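Local atomic coordinates of lectin CEL-IV, C-type (Cucumaria echinata, PDB entry 3ALU), a protein that binds galactose-containing sugars such as raffinose through a calcium ion, as a tetrameric C-type lectin carrying the EPN carbohydrate recognition motif. Residues W9-F17 / A52-L63; L74-Y84 / A135-I146. One frame throughout, in Å; residues are numbered along the deposited sequence.

Contact 1 (W9-F17 / A52-L63); sequences WTGFNGKCF and ASIHSAESQAFL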
loop_
_atom_site.group_PDB
_atom_site.type_symbol
_atom_site.label_atom_id
_atom_site.label_comp_id
_atom_site.label_asym_id
_atom_site.label_seq_id
_atom_site.Cartn_x
_atom_site.Cartn_y
_atom_site.Cartn_z
ATOM N N TRP A 9 -11.696 -2.599 -6.771
ATOM C CA TRP A 9 -12.127 -2.103 -5.449
ATOM C C TRP A 9 -11.535 -0.713 -5.255
ATOM O O TRP A 9 -10.624 -0.329 -5.967
ATOM C CB TRP A 9 -11.696 -3.052 -4.310
ATOM C CG TRP A 9 -12.427 -4.364 -4.397
ATOM C CD1 TRP A 9 -12.231 -5.368 -5.337
ATOM C CD2 TRP A 9 -13.496 -4.809 -3.570
ATOM N NE1 TRP A 9 -13.113 -6.394 -5.130
ATOM C CE2 TRP A 9 -13.905 -6.084 -4.048
ATOM C CE3 TRP A 9 -14.155 -4.260 -2.464
ATOM C CZ2 TRP A 9 -14.951 -6.819 -3.450
ATOM C CZ3 TRP A 9 -15.191 -4.961 -1.885
ATOM C CH2 TRP A 9 -15.579 -6.244 -2.357
ATOM N N THR A 10 -12.079 0.074 -4.324
ATOM C CA THR A 10 -11.554 1.407 -4.112
ATOM C C THR A 10 -11.529 1.704 -2.606
ATOM O O THR A 10 -12.386 1.231 -1.877
ATOM C CB THR A 10 -12.311 2.463 -4.945
ATOM O OG1 THR A 10 -11.548 3.687 -4.935
ATOM C CG2 THR A 10 -13.731 2.663 -4.430
ATOM N N GLY A 11 -10.505 2.434 -2.168
ATOM C CA GLY A 11 -10.148 2.562 -0.740
ATOM C C GLY A 11 -10.522 3.908 -0.160
ATOM O O GLY A 11 -10.439 4.943 -0.838
ATOM N N PHE A 12 -10.931 3.885 1.096
ATOM C CA PHE A 12 -11.152 5.111 1.872
ATOM C C PHE A 12 -10.912 4.783 3.306
ATOM O O PHE A 12 -11.485 3.808 3.856
ATOM C CB PHE A 12 -12.571 5.669 1.711
ATOM C CG PHE A 12 -12.771 7.029 2.375
ATOM C CD1 PHE A 12 -13.377 7.143 3.615
ATOM C CD2 PHE A 12 -12.350 8.186 1.728
ATOM C CE1 PHE A 12 -13.571 8.437 4.213
ATOM C CE2 PHE A 12 -12.508 9.452 2.308
ATOM C CZ PHE A 12 -13.114 9.570 3.564
ATOM N N ASN A 13 -10.023 5.576 3.918
ATOM C CA ASN A 13 -9.723 5.460 5.346
ATOM C C ASN A 13 -9.415 4.034 5.810
ATOM O O ASN A 13 -9.902 3.596 6.849
ATOM C CB ASN A 13 -10.892 6.003 6.146
ATOM C CG ASN A 13 -10.438 6.906 7.255
ATOM O OD1 ASN A 13 -9.999 6.435 8.302
ATOM N ND2 ASN A 13 -10.517 8.222 7.024
ATOM N N GLY A 14 -8.643 3.306 5.009
ATOM C CA GLY A 14 -8.203 1.971 5.402
ATOM C C GLY A 14 -9.088 0.809 5.018
ATOM O O GLY A 14 -8.727 -0.342 5.243
ATOM N N LYS A 15 -10.231 1.108 4.417
ATOM C CA LYS A 15 -11.184 0.058 4.001
ATOM C C LYS A 15 -11.358 0.044 2.490
ATOM O O LYS A 15 -11.193 1.057 1.839
ATOM C CB LYS A 15 -12.543 0.295 4.652
ATOM C CG LYS A 15 -12.490 0.054 6.143
ATOM C CD LYS A 15 -13.794 0.451 6.822
ATOM C CE LYS A 15 -14.866 -0.576 6.555
ATOM N NZ LYS A 15 -16.046 -0.334 7.478
ATOM N N CYS A 16 -11.740 -1.120 1.946
ATOM C CA CYS A 16 -11.889 -1.268 0.514
ATOM C C CYS A 16 -13.352 -1.575 0.191
ATOM O O CYS A 16 -13.975 -2.446 0.849
ATOM C CB CYS A 16 -11.045 -2.436 -0.011
ATOM S SG CYS A 16 -9.273 -2.143 0.229
ATOM N N PHE A 17 -13.874 -0.837 -0.768
ATOM C CA PHE A 17 -15.295 -0.911 -1.106
ATOM C C PHE A 17 -15.507 -1.194 -2.572
ATOM O O PHE A 17 -14.687 -0.846 -3.421
ATOM C CB PHE A 17 -15.964 0.423 -0.803
ATOM C CG PHE A 17 -15.899 0.841 0.656
ATOM C CD1 PHE A 17 -14.931 1.748 1.086
ATOM C CD2 PHE A 17 -16.814 0.348 1.576
ATOM C CE1 PHE A 17 -14.881 2.168 2.422
ATOM C CE2 PHE A 17 -16.780 0.747 2.904
ATOM C CZ PHE A 17 -15.834 1.646 3.348
ATOM N N ALA A 52 -21.314 -2.854 3.441
ATOM C CA ALA A 52 -20.511 -1.796 4.015
ATOM C C ALA A 52 -21.101 -1.288 5.328
ATOM O O ALA A 52 -22.302 -1.122 5.412
ATOM C CB ALA A 52 -20.417 -0.638 3.031
ATOM N N SER A 53 -20.241 -1.018 6.294
ATOM C CA SER A 53 -20.666 -0.251 7.496
ATOM C C SER A 53 -20.102 1.163 7.381
ATOM O O SER A 53 -19.203 1.357 6.587
ATOM C CB SER A 53 -20.192 -0.916 8.751
ATOM O OG SER A 53 -18.764 -1.001 8.890
ATOM N N ILE A 54 -20.636 2.127 8.163
ATOM C CA ILE A 54 -20.310 3.555 7.945
ATOM C C ILE A 54 -20.153 4.163 9.322
ATOM O O ILE A 54 -21.057 3.983 10.169
ATOM C CB ILE A 54 -21.423 4.268 7.143
ATOM C CG1 ILE A 54 -21.679 3.532 5.792
ATOM C CG2 ILE A 54 -21.092 5.770 6.940
ATOM C CD1 ILE A 54 -22.884 4.047 4.975
ATOM N N HIS A 55 -19.031 4.866 9.556
ATOM C CA HIS A 55 -18.684 5.257 10.944
ATOM C C HIS A 55 -18.378 6.718 11.143
ATOM O O HIS A 55 -17.985 7.139 12.245
ATOM C CB HIS A 55 -17.546 4.396 11.429
ATOM C CG HIS A 55 -17.963 2.983 11.540
ATOM N ND1 HIS A 55 -17.686 2.040 10.564
ATOM C CD2 HIS A 55 -18.772 2.387 12.433
ATOM C CE1 HIS A 55 -18.249 0.894 10.908
ATOM N NE2 HIS A 55 -18.921 1.079 12.030
ATOM N N SER A 56 -18.591 7.498 10.094
ATOM C CA SER A 56 -18.337 8.947 10.165
ATOM C C SER A 56 -19.008 9.686 9.025
ATOM O O SER A 56 -19.364 9.086 7.989
ATOM C CB SER A 56 -16.816 9.262 10.157
ATOM O OG SER A 56 -16.274 9.104 8.841
ATOM N N ALA A 57 -19.163 11.013 9.203
ATOM C CA ALA A 57 -19.706 11.867 8.179
ATOM C C ALA A 57 -18.868 11.839 6.893
ATOM O O ALA A 57 -19.412 11.905 5.804
ATOM C CB ALA A 57 -19.797 13.310 8.701
ATOM N N GLU A 58 -17.545 11.795 7.050
ATOM C CA GLU A 58 -16.644 11.693 5.916
ATOM C C GLU A 58 -16.818 10.377 5.176
ATOM O O GLU A 58 -16.780 10.363 3.957
ATOM C CB GLU A 58 -15.208 11.780 6.401
ATOM C CG GLU A 58 -14.837 13.180 6.844
ATOM C CD GLU A 58 -13.340 13.363 7.001
ATOM O OE1 GLU A 58 -12.916 14.540 7.093
ATOM O OE2 GLU A 58 -12.585 12.342 7.017
ATOM N N SER A 59 -16.950 9.269 5.904
ATOM C CA SER A 59 -17.185 7.963 5.216
ATOM C C SER A 59 -18.531 8.011 4.503
ATOM O O SER A 59 -18.664 7.531 3.370
ATOM C CB SER A 59 -17.191 6.798 6.219
ATOM O OG SER A 59 -15.894 6.630 6.796
ATOM N N GLN A 60 -19.537 8.627 5.125
ATOM C CA GLN A 60 -20.831 8.728 4.504
ATOM C C GLN A 60 -20.702 9.534 3.221
ATOM O O GLN A 60 -21.322 9.192 2.216
ATOM C CB GLN A 60 -21.845 9.396 5.485
ATOM C CG GLN A 60 -23.179 9.818 4.846
ATOM C CD GLN A 60 -24.001 8.687 4.292
ATOM O OE1 GLN A 60 -24.914 8.919 3.494
ATOM N NE2 GLN A 60 -23.725 7.475 4.735
ATOM N N ALA A 61 -19.928 10.619 3.270
ATOM C CA ALA A 61 -19.759 11.468 2.099
ATOM C C ALA A 61 -19.052 10.680 0.997
ATOM O O ALA A 61 -19.423 10.812 -0.168
ATOM C CB ALA A 61 -18.971 12.721 2.425
ATOM N N PHE A 62 -18.061 9.890 1.382
ATOM C CA PHE A 62 -17.303 9.109 0.383
ATOM C C PHE A 62 -18.233 8.101 -0.304
ATOM O O PHE A 62 -18.252 8.000 -1.542
ATOM C CB PHE A 62 -16.131 8.376 0.995
ATOM C CG PHE A 62 -15.575 7.337 0.071
ATOM C CD1 PHE A 62 -15.815 5.988 0.301
ATOM C CD2 PHE A 62 -14.852 7.720 -1.034
ATOM C CE1 PHE A 62 -15.325 5.024 -0.591
ATOM C CE2 PHE A 62 -14.364 6.781 -1.908
ATOM C CZ PHE A 62 -14.606 5.449 -1.707
ATOM N N LEU A 63 -18.991 7.344 0.485
ATOM C CA LEU A 63 -19.873 6.337 -0.126
ATOM C C LEU A 63 -20.985 6.930 -0.984
ATOM O O LEU A 63 -21.347 6.371 -2.022
ATOM C CB LEU A 63 -20.400 5.321 0.900
ATOM C CG LEU A 63 -19.311 4.505 1.617
ATOM C CD1 LEU A 63 -19.883 3.708 2.779
ATOM C CD2 LEU A 63 -18.545 3.512 0.582
HETATM O O HOH W 1 -16.624 2.096 6.871
#
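The N-terminal beta hairpin of the C-type lectin chain, strands 10-12 and 15-21 joined by a type I' turn from Phe-12 to Lys-15, packs here against the first turns of helix 57-70 through an aromatic cluster of Phe-12, Phe-17 and Phe-62. The rings of Phe-12 and Phe-62 lie nearly parallel, 6° apart, but are slid apart so that they barely overlap and each lies mainly over the other's CB. Thus Phe-62 CB sits over the centre of the Phe-12 ring, 3.7 Å from its centroid, and Phe-12 CB lies 3.6 Å from the centroid of Phe-62. Both side chains carry CG opposite the backbone N (chi1 -173° in Phe-12, 166° in Phe-62) and run in opposite directions, an arrangement that lets each CB face the other ring in a reciprocal CH-pi pair. Thr-10 meets the edge of Phe-62, its CG2 4.0 Å from CZ. Phe-17 turns obliquely to Phe-62, with its CD1 3.7 Å from Phe-62 CE1; one face receives Leu-63 CD2 in a further CH-pi contact, while Ala-52 CB closes on its edge.

Beyond the rings, Lys-15 reaches the loop ahead of the helix. Its NZ donates to a water at 2.6 Å, and that water donates to Ser-53 O, while NZ is also hydrogen-bonded to Gln-148 OE1. In the same loop Ser-56 is the N-cap, its OG accepting from Ser-59 N at 3.0 Å.

Cys-5 anchors the hairpin by a disulfide to Cys-16. Strand 143-148 runs beside strand 15-21 and touches Phe-17 through Ile-146 and Gln-148, and Ile-124 of strand 120-125 packs on Leu-63. Pro-7 and Leu-8 of the second subunit lie against Phe-12 and Phe-62 respectively, placing the cluster at a subunit interface.

Contact 2 (L74-Y84 / A135-I146); sequences LITGGWAPQVY and ADVYSNNNFKYI. With CA (calcium ion), chain K; GLA (alpha-D-galactopyranose), chain E; GLC (alpha-D-glucopyranose), chain B; EDO (1,2-ethanediol), chain J.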
loop_
_atom_site.group_PDB
_atom_site.type_symbol
_atom_site.label_atom_id
_atom_site.label_comp_id
_atom_site.label_asym_id
_atom_site.label_seq_id
_atom_site.Cartn_x
_atom_site.Cartn_y
_atom_site.Cartn_z
ATOM N N LEU A 74 -29.003 7.306 -13.052
ATOM C CA LEU A 74 -30.070 6.675 -12.288
ATOM C C LEU A 74 -30.564 7.594 -11.179
ATOM O O LEU A 74 -31.551 7.285 -10.548
ATOM C CB LEU A 74 -29.624 5.339 -11.699
ATOM C CG LEU A 74 -29.109 4.256 -12.659
ATOM C CD1 LEU A 74 -28.982 2.996 -11.801
ATOM C CD2 LEU A 74 -30.008 4.003 -13.883
ATOM N N ILE A 75 -29.876 8.706 -10.939
ATOM C CA ILE A 75 -30.264 9.616 -9.835
ATOM C C ILE A 75 -31.649 10.251 -10.101
ATOM O O ILE A 75 -31.830 10.921 -11.122
ATOM C CB ILE A 75 -29.230 10.748 -9.615
ATOM C CG1 ILE A 75 -27.816 10.189 -9.364
ATOM C CG2 ILE A 75 -29.626 11.642 -8.408
ATOM C CD1 ILE A 75 -27.749 9.002 -8.352
ATOM N N THR A 76 -32.610 10.024 -9.209
ATOM C CA THR A 76 -33.972 10.561 -9.403
ATOM C C THR A 76 -34.220 11.757 -8.487
ATOM O O THR A 76 -33.342 12.155 -7.698
ATOM C CB THR A 76 -35.069 9.477 -9.153
ATOM O OG1 THR A 76 -35.206 9.230 -7.738
ATOM C CG2 THR A 76 -34.746 8.178 -9.908
ATOM N N GLY A 77 -35.427 12.322 -8.580
ATOM C CA GLY A 77 -35.871 13.329 -7.613
ATOM C C GLY A 77 -36.351 12.696 -6.334
ATOM O O GLY A 77 -36.649 13.413 -5.376
ATOM N N GLY A 78 -36.490 11.368 -6.335
ATOM C CA GLY A 78 -36.970 10.614 -5.155
ATOM C C GLY A 78 -35.819 10.076 -4.307
ATOM O O GLY A 78 -34.774 10.711 -4.215
ATOM N N TRP A 79 -36.036 8.934 -3.671
ATOM C CA TRP A 79 -34.997 8.215 -2.942
ATOM C C TRP A 79 -34.038 7.489 -3.870
ATOM O O TRP A 79 -32.851 7.305 -3.519
ATOM C CB TRP A 79 -35.644 7.163 -2.037
ATOM C CG TRP A 79 -36.651 7.730 -1.055
ATOM C CD1 TRP A 79 -37.988 7.971 -1.293
ATOM C CD2 TRP A 79 -36.417 8.095 0.324
ATOM N NE1 TRP A 79 -38.583 8.474 -0.155
ATOM C CE2 TRP A 79 -37.651 8.558 0.848
ATOM C CE3 TRP A 79 -35.286 8.092 1.155
ATOM C CZ2 TRP A 79 -37.789 8.984 2.169
ATOM C CZ3 TRP A 79 -35.411 8.513 2.472
ATOM C CH2 TRP A 79 -36.666 8.975 2.964
ATOM N N ALA A 80 -34.550 7.031 -5.010
ATOM C CA ALA A 80 -33.816 6.154 -5.935
ATOM C C ALA A 80 -32.658 6.882 -6.578
ATOM O O ALA A 80 -32.796 8.051 -6.955
ATOM C CB ALA A 80 -34.762 5.601 -7.040
ATOM N N PRO A 81 -31.518 6.188 -6.753
ATOM C CA PRO A 81 -31.305 4.768 -6.437
ATOM C C PRO A 81 -30.959 4.453 -4.964
ATOM O O PRO A 81 -30.147 5.139 -4.355
ATOM C CB PRO A 81 -30.123 4.397 -7.351
ATOM C CG PRO A 81 -29.340 5.678 -7.467
ATOM C CD PRO A 81 -30.333 6.804 -7.376
ATOM N N GLN A 82 -31.518 3.358 -4.449
ATOM C CA GLN A 82 -31.227 2.929 -3.099
ATOM C C GLN A 82 -30.242 1.771 -3.196
ATOM O O GLN A 82 -30.433 0.873 -3.994
ATOM C CB GLN A 82 -32.511 2.476 -2.433
ATOM C CG GLN A 82 -33.465 3.620 -2.364
ATOM C CD GLN A 82 -34.768 3.240 -1.672
ATOM O OE1 GLN A 82 -35.778 2.961 -2.324
ATOM N NE2 GLN A 82 -34.744 3.219 -0.346
ATOM N N VAL A 83 -29.216 1.810 -2.355
ATOM C CA VAL A 83 -28.135 0.850 -2.409
ATOM C C VAL A 83 -27.939 0.308 -1.005
ATOM O O VAL A 83 -27.664 1.106 -0.068
ATOM C CB VAL A 83 -26.848 1.573 -2.878
ATOM C CG1 VAL A 83 -25.623 0.635 -2.866
ATOM C CG2 VAL A 83 -27.059 2.236 -4.303
ATOM N N TYR A 84 -28.046 -1.013 -0.822
ATOM C CA TYR A 84 -27.908 -1.600 0.486
ATOM C C TYR A 84 -26.567 -1.369 1.126
ATOM O O TYR A 84 -25.537 -1.433 0.467
ATOM C CB TYR A 84 -28.130 -3.111 0.463
ATOM C CG TYR A 84 -29.557 -3.548 0.499
ATOM C CD1 TYR A 84 -30.452 -3.047 1.485
ATOM C CD2 TYR A 84 -30.012 -4.532 -0.377
ATOM C CE1 TYR A 84 -31.775 -3.496 1.523
ATOM C CE2 TYR A 84 -31.328 -4.989 -0.334
ATOM C CZ TYR A 84 -32.199 -4.485 0.653
ATOM O OH TYR A 84 -33.515 -4.929 0.675
ATOM N N ALA A 135 -32.271 5.341 4.174
ATOM C CA ALA A 135 -33.677 4.972 4.374
ATOM C C ALA A 135 -33.701 3.563 4.923
ATOM O O ALA A 135 -32.815 2.760 4.597
ATOM C CB ALA A 135 -34.445 5.017 3.049
ATOM N N ASP A 136 -34.689 3.228 5.754
ATOM C CA ASP A 136 -34.880 1.802 6.045
ATOM C C ASP A 136 -35.983 1.234 5.168
ATOM O O ASP A 136 -36.931 1.960 4.792
ATOM C CB ASP A 136 -35.106 1.484 7.538
ATOM C CG ASP A 136 -36.504 1.906 8.048
ATOM O OD1 ASP A 136 -37.050 2.929 7.611
ATOM O OD2 ASP A 136 -37.037 1.212 8.943
ATOM N N VAL A 137 -35.789 -0.025 4.793
ATOM C CA VAL A 137 -36.682 -0.679 3.835
ATOM C C VAL A 137 -36.917 -2.103 4.282
ATOM O O VAL A 137 -36.165 -2.663 5.063
ATOM C CB VAL A 137 -36.060 -0.705 2.391
ATOM C CG1 VAL A 137 -35.776 0.704 1.832
ATOM C CG2 VAL A 137 -34.801 -1.611 2.314
ATOM N N TYR A 138 -37.974 -2.724 3.747
ATOM C CA TYR A 138 -38.175 -4.144 4.019
ATOM C C TYR A 138 -37.160 -4.961 3.225
ATOM O O TYR A 138 -36.770 -4.588 2.100
ATOM C CB TYR A 138 -39.650 -4.554 3.736
ATOM C CG TYR A 138 -40.564 -3.798 4.647
ATOM C CD1 TYR A 138 -41.497 -2.909 4.145
ATOM C CD2 TYR A 138 -40.413 -3.911 6.033
ATOM C CE1 TYR A 138 -42.308 -2.148 5.023
ATOM C CE2 TYR A 138 -41.209 -3.176 6.901
ATOM C CZ TYR A 138 -42.146 -2.304 6.378
ATOM O OH TYR A 138 -42.927 -1.547 7.237
ATOM N N SER A 139 -36.753 -6.063 3.835
ATOM C CA SER A 139 -35.573 -6.832 3.424
ATOM C C SER A 139 -35.751 -7.546 2.105
ATOM O O SER A 139 -34.785 -8.014 1.499
ATOM C CB SER A 139 -35.197 -7.839 4.507
ATOM O OG SER A 139 -36.179 -8.864 4.628
ATOM N N ASN A 140 -36.986 -7.652 1.648
ATOM C CA ASN A 140 -37.212 -8.329 0.388
ATOM C C ASN A 140 -36.998 -7.407 -0.813
ATOM O O ASN A 140 -37.039 -7.869 -1.967
ATOM C CB ASN A 140 -38.639 -8.847 0.365
ATOM C CG ASN A 140 -39.633 -7.703 0.285
ATOM O OD1 ASN A 140 -39.694 -6.873 1.188
ATOM N ND2 ASN A 140 -40.357 -7.603 -0.828
ATOM N N ASN A 141 -36.783 -6.112 -0.594
ATOM C CA ASN A 141 -36.413 -5.233 -1.700
ATOM C C ASN A 141 -35.117 -5.682 -2.364
ATOM O O ASN A 141 -34.169 -5.997 -1.672
ATOM C CB ASN A 141 -36.241 -3.793 -1.216
ATOM C CG ASN A 141 -37.563 -3.076 -1.088
ATOM O OD1 ASN A 141 -38.102 -2.931 0.022
ATOM N ND2 ASN A 141 -38.114 -2.664 -2.209
ATOM N N ASN A 142 -35.110 -5.693 -3.697
ATOM C CA ASN A 142 -33.944 -6.129 -4.502
ATOM C C ASN A 142 -33.194 -4.878 -4.981
ATOM O O ASN A 142 -33.654 -4.183 -5.880
ATOM C CB ASN A 142 -34.425 -6.972 -5.718
ATOM C CG ASN A 142 -34.647 -8.451 -5.384
ATOM O OD1 ASN A 142 -35.322 -8.787 -4.431
ATOM N ND2 ASN A 142 -34.070 -9.347 -6.202
ATOM N N PHE A 143 -32.051 -4.568 -4.359
ATOM C CA PHE A 143 -31.286 -3.366 -4.677
ATOM C C PHE A 143 -29.815 -3.698 -5.046
ATOM O O PHE A 143 -29.294 -4.769 -4.713
ATOM C CB PHE A 143 -31.165 -2.437 -3.445
ATOM C CG PHE A 143 -32.442 -1.789 -2.962
ATOM C CD1 PHE A 143 -32.518 -1.423 -1.612
ATOM C CD2 PHE A 143 -33.520 -1.490 -3.804
ATOM C CE1 PHE A 143 -33.637 -0.754 -1.103
ATOM C CE2 PHE A 143 -34.682 -0.862 -3.286
ATOM C CZ PHE A 143 -34.729 -0.517 -1.932
ATOM N N LYS A 144 -29.166 -2.752 -5.709
ATOM C CA LYS A 144 -27.703 -2.699 -5.787
ATOM C C LYS A 144 -27.169 -2.594 -4.337
ATOM O O LYS A 144 -27.941 -2.307 -3.390
ATOM C CB LYS A 144 -27.291 -1.479 -6.561
ATOM C CG LYS A 144 -27.811 -1.519 -8.036
ATOM C CD LYS A 144 -27.121 -0.453 -8.846
ATOM C CE LYS A 144 -27.514 -0.567 -10.356
ATOM N NZ LYS A 144 -28.973 -0.302 -10.602
ATOM N N TYR A 145 -25.869 -2.827 -4.158
ATOM C CA TYR A 145 -25.337 -2.952 -2.802
ATOM C C TYR A 145 -23.856 -2.649 -2.833
ATOM O O TYR A 145 -23.192 -2.835 -3.852
ATOM C CB TYR A 145 -25.623 -4.375 -2.212
ATOM C CG TYR A 145 -25.067 -5.526 -3.067
ATOM C CD1 TYR A 145 -25.803 -5.996 -4.150
ATOM C CD2 TYR A 145 -23.848 -6.126 -2.764
ATOM C CE1 TYR A 145 -25.299 -7.039 -4.959
ATOM C CE2 TYR A 145 -23.341 -7.181 -3.553
ATOM C CZ TYR A 145 -24.093 -7.603 -4.655
ATOM O OH TYR A 145 -23.617 -8.619 -5.484
ATOM N N ILE A 146 -23.333 -2.152 -1.719
ATOM C CA ILE A 146 -21.897 -1.946 -1.555
ATOM C C ILE A 146 -21.324 -2.938 -0.572
ATOM O O ILE A 146 -21.783 -3.072 0.568
ATOM C CB ILE A 146 -21.553 -0.513 -1.060
ATOM C CG1 ILE A 146 -22.036 0.540 -2.049
ATOM C CG2 ILE A 146 -20.083 -0.343 -0.801
ATOM C CD1 ILE A 146 -22.288 1.889 -1.369
HETATM CA CA CA K . -38.303 3.739 5.702
HETATM C C1 GLA E . -40.975 5.039 1.278
HETATM C C2 GLA E . -40.903 5.064 2.810
HETATM C C3 GLA E . -39.714 5.851 3.339
HETATM C C4 GLA E . -38.406 5.365 2.702
HETATM C C5 GLA E . -38.574 5.328 1.170
HETATM C C6 GLA E . -37.338 4.769 0.447
HETATM O O2 GLA E . -42.094 5.675 3.353
HETATM O O3 GLA E . -39.669 5.731 4.769
HETATM O O4 GLA E . -38.159 4.046 3.201
HETATM O O5 GLA E . -39.701 4.517 0.793
HETATM O O6 GLA E . -37.201 3.393 0.815
HETATM C C1 GLC B . -41.710 10.302 -0.828
HETATM C C2 GLC B . -41.654 10.421 -2.345
HETATM C C3 GLC B . -42.563 9.380 -2.991
HETATM C C4 GLC B . -42.219 7.974 -2.517
HETATM C C5 GLC B . -42.176 7.866 -0.990
HETATM C C6 GLC B . -41.676 6.458 -0.590
HETATM O O2 GLC B . -42.085 11.737 -2.710
HETATM O O3 GLC B . -42.410 9.454 -4.420
HETATM O O4 GLC B . -43.231 7.090 -3.001
HETATM O O5 GLC B . -41.416 8.953 -0.404
HETATM O O6 GLC B . -41.296 6.357 0.797
HETATM C C1 EDO J . -34.291 1.881 -5.392
HETATM O O1 EDO J . -33.404 1.889 -6.497
HETATM C C2 EDO J . -35.267 3.020 -5.519
HETATM O O2 EDO J . -36.559 2.566 -5.139
HETATM O O HOH W 2 -30.846 -0.290 -6.415
#
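Gln-82 turns CG away from its carbonyl carbon (chi1 -62°) and continues extended, so that its chain passes over Phe-143 and brings the terminal amide to the galactose. CB rests on one face of the Phe-143 ring, 3.8 Å from the centroid, and Asn-141 CB covers the opposite face. The amide is held at both ends: NE2 donates to O6 of the galactose at 2.7 Å, with Val-137 CG1 alongside, and OE1 accepts from O2 of an ethanediol, probably from the crystallisation liquor.

Trp-79 lays its indole against the same sugar. C5 of the galactose stands over one face, 3.4 Å from Trp-79 CE2, while at the ring edge NE1 donates to O5 of the glucose at 2.9 Å. Ala-135 CB touches the benzo part of the indole at CE3 and CZ3. This is the calcium-dependent sugar site of the C-type lectin fold: Asp-136 binds calcium through both its backbone O and OD1, the galactose adds O3 and O4, and Glu-113, Asn-115 and Asn-116 complete the shell. Stacking a tryptophan on the apolar side of galactose is consistent with galactose recognition despite the EPN motif.

Behind the pocket, strands 82-89 and 143-148 pair in parallel. Tyr-84 N donates to Lys-144 O at 2.9 Å, and Ile-146 N donates in turn to Tyr-84 O. The Tyr-84 ring receives Phe-143 CD1 over its centre, the two planes inclined at 48°, and Val-137 CG2 meets its CE1. At the far end of that ring OH donates to Asn-141 O at 2.7 Å, tilted 27° from the carbonyl plane, fastening the phenol to the turn between strands 134-137 and 143-148.

Overall arrangement
Contact 1 and contact 2 have centres 18 Å apart, on opposite sides of the chain's centre, and follow one another in series along the sequence. They meet at Ile-146, whose O probably accepts a hydrogen bond from Ala-52 N at 2.9 Å and whose CG2 packs 4.1 Å from Phe-17 CD2. Strands 15-21 and 143-148, neighbours in one sheet, thus connect the two, and helix 57-70 leads on in the chain to strand 82-89. Segments 74-84 and 135-146 carry part of the calcium and galactose site, whereas 9-17 and 52-63 lie away from it and face the second subunit.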